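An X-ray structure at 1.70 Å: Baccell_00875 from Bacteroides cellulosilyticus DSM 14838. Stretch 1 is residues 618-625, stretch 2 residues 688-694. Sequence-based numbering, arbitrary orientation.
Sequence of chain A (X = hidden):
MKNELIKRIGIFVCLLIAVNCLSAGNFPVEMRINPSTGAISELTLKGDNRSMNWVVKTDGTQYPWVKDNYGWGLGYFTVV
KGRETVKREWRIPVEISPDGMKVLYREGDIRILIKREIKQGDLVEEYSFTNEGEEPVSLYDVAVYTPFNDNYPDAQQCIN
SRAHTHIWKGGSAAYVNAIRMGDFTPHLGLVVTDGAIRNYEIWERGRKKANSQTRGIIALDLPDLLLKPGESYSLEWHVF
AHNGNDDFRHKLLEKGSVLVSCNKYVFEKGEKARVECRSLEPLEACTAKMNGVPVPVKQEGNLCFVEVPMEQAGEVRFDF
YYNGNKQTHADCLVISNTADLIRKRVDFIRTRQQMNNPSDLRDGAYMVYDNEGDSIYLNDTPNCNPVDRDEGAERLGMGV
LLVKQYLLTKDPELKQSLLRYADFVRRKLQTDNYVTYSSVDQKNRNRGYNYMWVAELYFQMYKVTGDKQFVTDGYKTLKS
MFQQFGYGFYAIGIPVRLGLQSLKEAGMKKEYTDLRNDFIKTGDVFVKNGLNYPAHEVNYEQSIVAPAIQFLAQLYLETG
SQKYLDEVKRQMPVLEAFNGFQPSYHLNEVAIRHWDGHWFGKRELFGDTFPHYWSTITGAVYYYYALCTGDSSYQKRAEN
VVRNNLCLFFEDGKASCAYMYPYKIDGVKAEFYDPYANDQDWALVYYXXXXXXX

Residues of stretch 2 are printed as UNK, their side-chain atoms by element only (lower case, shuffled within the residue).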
# COMPACT_ATOMS: atom_id res chain seq x y z
N THR A 618 0.62 -8.69 5.63
CA THR A 618 0.59 -8.09 6.95
C THR A 618 -0.63 -8.57 7.75
O THR A 618 -0.52 -8.83 8.93
CB THR A 618 0.64 -6.56 6.85
OG1 THR A 618 1.89 -6.21 6.23
CG2 THR A 618 0.55 -5.89 8.20
N GLY A 619 -1.78 -8.71 7.09
CA GLY A 619 -2.94 -9.33 7.70
C GLY A 619 -2.62 -10.74 8.19
O GLY A 619 -2.98 -11.08 9.29
N ALA A 620 -1.97 -11.54 7.35
CA ALA A 620 -1.56 -12.89 7.76
C ALA A 620 -0.67 -12.85 9.00
O ALA A 620 -0.89 -13.60 9.95
CB ALA A 620 -0.87 -13.61 6.64
N VAL A 621 0.30 -11.93 9.00
CA VAL A 621 1.17 -11.74 10.14
C VAL A 621 0.40 -11.42 11.40
O VAL A 621 0.70 -11.98 12.47
CB VAL A 621 2.22 -10.64 9.88
CG1 VAL A 621 2.93 -10.24 11.18
CG2 VAL A 621 3.20 -11.08 8.82
N TYR A 622 -0.56 -10.49 11.32
CA TYR A 622 -1.35 -10.10 12.46
C TYR A 622 -2.18 -11.27 12.98
O TYR A 622 -2.31 -11.43 14.20
CB TYR A 622 -2.29 -8.94 12.13
CG TYR A 622 -1.65 -7.61 11.86
CD1 TYR A 622 -0.29 -7.37 12.16
CD2 TYR A 622 -2.39 -6.56 11.32
CE1 TYR A 622 0.28 -6.12 11.93
CE2 TYR A 622 -1.81 -5.33 11.08
CZ TYR A 622 -0.49 -5.11 11.41
OH TYR A 622 0.10 -3.89 11.15
N TYR A 623 -2.72 -12.06 12.06
CA TYR A 623 -3.45 -13.30 12.39
C TYR A 623 -2.56 -14.29 13.16
O TYR A 623 -2.94 -14.78 14.25
CB TYR A 623 -4.02 -13.91 11.10
CG TYR A 623 -4.37 -15.38 11.16
CD1 TYR A 623 -5.59 -15.80 11.69
CD2 TYR A 623 -3.51 -16.33 10.64
CE1 TYR A 623 -5.92 -17.16 11.72
CE2 TYR A 623 -3.81 -17.67 10.67
CZ TYR A 623 -5.01 -18.08 11.22
OH TYR A 623 -5.28 -19.42 11.23
N TYR A 624 -1.37 -14.54 12.64
CA TYR A 624 -0.44 -15.45 13.33
C TYR A 624 0.03 -14.88 14.66
O TYR A 624 0.17 -15.61 15.64
CB TYR A 624 0.77 -15.80 12.47
CG TYR A 624 0.50 -16.66 11.27
CD1 TYR A 624 -0.08 -17.92 11.39
CD2 TYR A 624 0.86 -16.24 9.99
CE1 TYR A 624 -0.31 -18.71 10.30
CE2 TYR A 624 0.63 -17.03 8.89
CZ TYR A 624 0.03 -18.28 9.06
OH TYR A 624 -0.19 -19.06 7.98
N TYR A 625 0.28 -13.57 14.71
CA TYR A 625 0.74 -12.93 15.93
C TYR A 625 -0.33 -13.07 17.04
O TYR A 625 0.01 -13.29 18.21
CB TYR A 625 1.09 -11.47 15.66
CG TYR A 625 1.57 -10.74 16.87
CD1 TYR A 625 2.90 -10.82 17.27
CD2 TYR A 625 0.70 -9.99 17.64
CE1 TYR A 625 3.34 -10.16 18.40
CE2 TYR A 625 1.13 -9.33 18.78
CZ TYR A 625 2.46 -9.40 19.15
OH TYR A 625 2.89 -8.74 20.29
N UNK A 688 -9.21 -15.70 3.44
CA UNK A 688 -9.69 -16.99 3.95
C UNK A 688 -8.80 -17.58 5.02
O UNK A 688 -9.31 -18.25 5.91
c UNK A 688 -11.12 -18.39 0.66
c UNK A 688 -12.41 -17.48 2.56
c UNK A 688 -9.92 -17.97 2.81
c UNK A 688 -11.04 -17.52 1.87
N UNK A 689 -7.50 -17.30 4.99
CA UNK A 689 -6.64 -17.63 6.12
C UNK A 689 -7.06 -16.91 7.39
O UNK A 689 -7.31 -17.51 8.44
c UNK A 689 -4.21 -17.57 6.97
c UNK A 689 -4.06 -19.09 7.13
c UNK A 689 -5.17 -17.29 5.80
c UNK A 689 -2.88 -16.91 6.70
N UNK A 690 -7.17 -15.58 7.30
CA UNK A 690 -7.45 -14.75 8.43
C UNK A 690 -8.81 -15.05 9.04
O UNK A 690 -8.93 -15.08 10.26
c UNK A 690 -7.37 -13.26 8.05
c UNK A 690 -5.92 -12.88 7.80
c UNK A 690 -8.00 -12.36 9.10
N UNK A 691 -9.81 -15.26 8.19
CA UNK A 691 -11.19 -15.38 8.66
C UNK A 691 -11.62 -16.81 8.97
O UNK A 691 -12.54 -16.99 9.76
c UNK A 691 -12.15 -14.71 7.70
c UNK A 691 -12.10 -13.21 7.86
o UNK A 691 -12.51 -12.70 8.90
n UNK A 691 -11.49 -12.52 6.90
N UNK A 692 -10.99 -17.78 8.32
CA UNK A 692 -11.40 -19.18 8.46
C UNK A 692 -10.29 -20.14 8.77
O UNK A 692 -10.56 -21.34 8.90
n UNK A 692 -15.49 -18.62 5.92
c UNK A 692 -13.47 -18.94 7.12
n UNK A 692 -16.71 -19.58 7.64
c UNK A 692 -12.13 -19.61 7.20
n UNK A 692 -17.54 -17.82 6.50
c UNK A 692 -16.57 -18.67 6.70
c UNK A 692 -14.33 -19.47 6.03
N UNK A 693 -9.05 -19.66 8.92
CA UNK A 693 -7.91 -20.53 9.21
C UNK A 693 -7.55 -21.50 8.11
O UNK A 693 -6.90 -22.51 8.37
N UNK A 694 -7.96 -21.24 6.87
CA UNK A 694 -7.68 -22.15 5.76
C UNK A 694 -6.39 -21.79 5.03
O UNK A 694 -6.11 -20.60 4.87
c UNK A 694 -10.11 -22.79 5.29
c UNK A 694 -8.83 -22.14 4.77
c UNK A 694 -11.18 -22.62 4.23
c UNK A 694 -9.88 -24.27 5.61

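Position 688 carries four side-chain carbons, with a fork at the second, and no heteroatom. That pattern is leucine. Leu 688 is buried but its side chain lies out of reach of the first stretch, so its hydrocarbon suits packing elsewhere in the structure. Its carbonyl O accepts the helical hydrogen bond from the backbone N of position 692, at 3.0 Å.

Position 689 again has four carbons forked at the second, but here they touch Ala 620, Tyr 623 and Tyr 624 on the other helix. The CA-to-CB bond points sideways, yet the end of the side chain comes nearer. This too is leucine. With chi1 at t and chi2 at p, Leu 689 brings its branched end among three residues: its CG lies 3.7 Å from Tyr 623 CE2, and its CD2 lies 3.9 Å from Ala 620 CB and 3.7 Å from Tyr 624 OH. A flexible, forked, wholly apolar side chain is well suited to filling the space beside a small alanine and two aromatic rings.

Position 690 has three side-chain carbons, one carrying the other two, so the branch is at CB; one of the branch carbons touches Gly 619 and Tyr 623. This is valine. Val 690 forms the closest CA pairing with the first helix, 5.8 Å from its own CA to Tyr 623 CA. A compact side chain suits such proximity. Its CG2 packs against the carbonyl oxygen of Gly 619, 3.8 Å from Gly 619 O, and sits 3.9 Å from Tyr 623 CB.

Position 691 shows two carbons, the second bearing one oxygen and one nitrogen, the short amide of asparagine. The CA-to-CB bond of Asn 691 points away from the first helix, and nothing in the side chain touches it. The polar group is instead used locally: ND2 is hydrogen-bonded to a residue just outside the stretches.

Position 692 extends through three carbons and a nitrogen to a carbon holding two more nitrogens, the guanidinium group of arginine. Arg 692 is exposed, with its CA-to-CB bond directed away from the first helix; a long charged side chain is readily accommodated there, and it touches a crystal neighbour.

Position 693 has no side-chain atoms and is therefore glycine. Gly 693 leaves the helix with phi at 66°, a conformation that favours glycine. Its N still bonds to Leu 689 O at 2.8 Å, while its CA lies 3.5 Å from Tyr 623 OH.

Position 694 returns to four carbons forked at the second: leucine. The CA-to-CB bond of Leu 694 points away, and its side chain makes no contact with the first stretch, so nothing in this contact calls for leucine here.

The two helices run in broadly the same direction, at 29° with axes 9.3 Å apart, and no hydrogen bond joins them. Tyr 623 is the centrepiece: its ring lies along the second stretch, with Leu 689 O over one face, while Leu 689 and Val 690 supply the apolar packing. The contact is apolar and van der Waals in character, and buries 286 Å² summed over both sides.

Stretch 2, residues 688-694: LLVNRGL
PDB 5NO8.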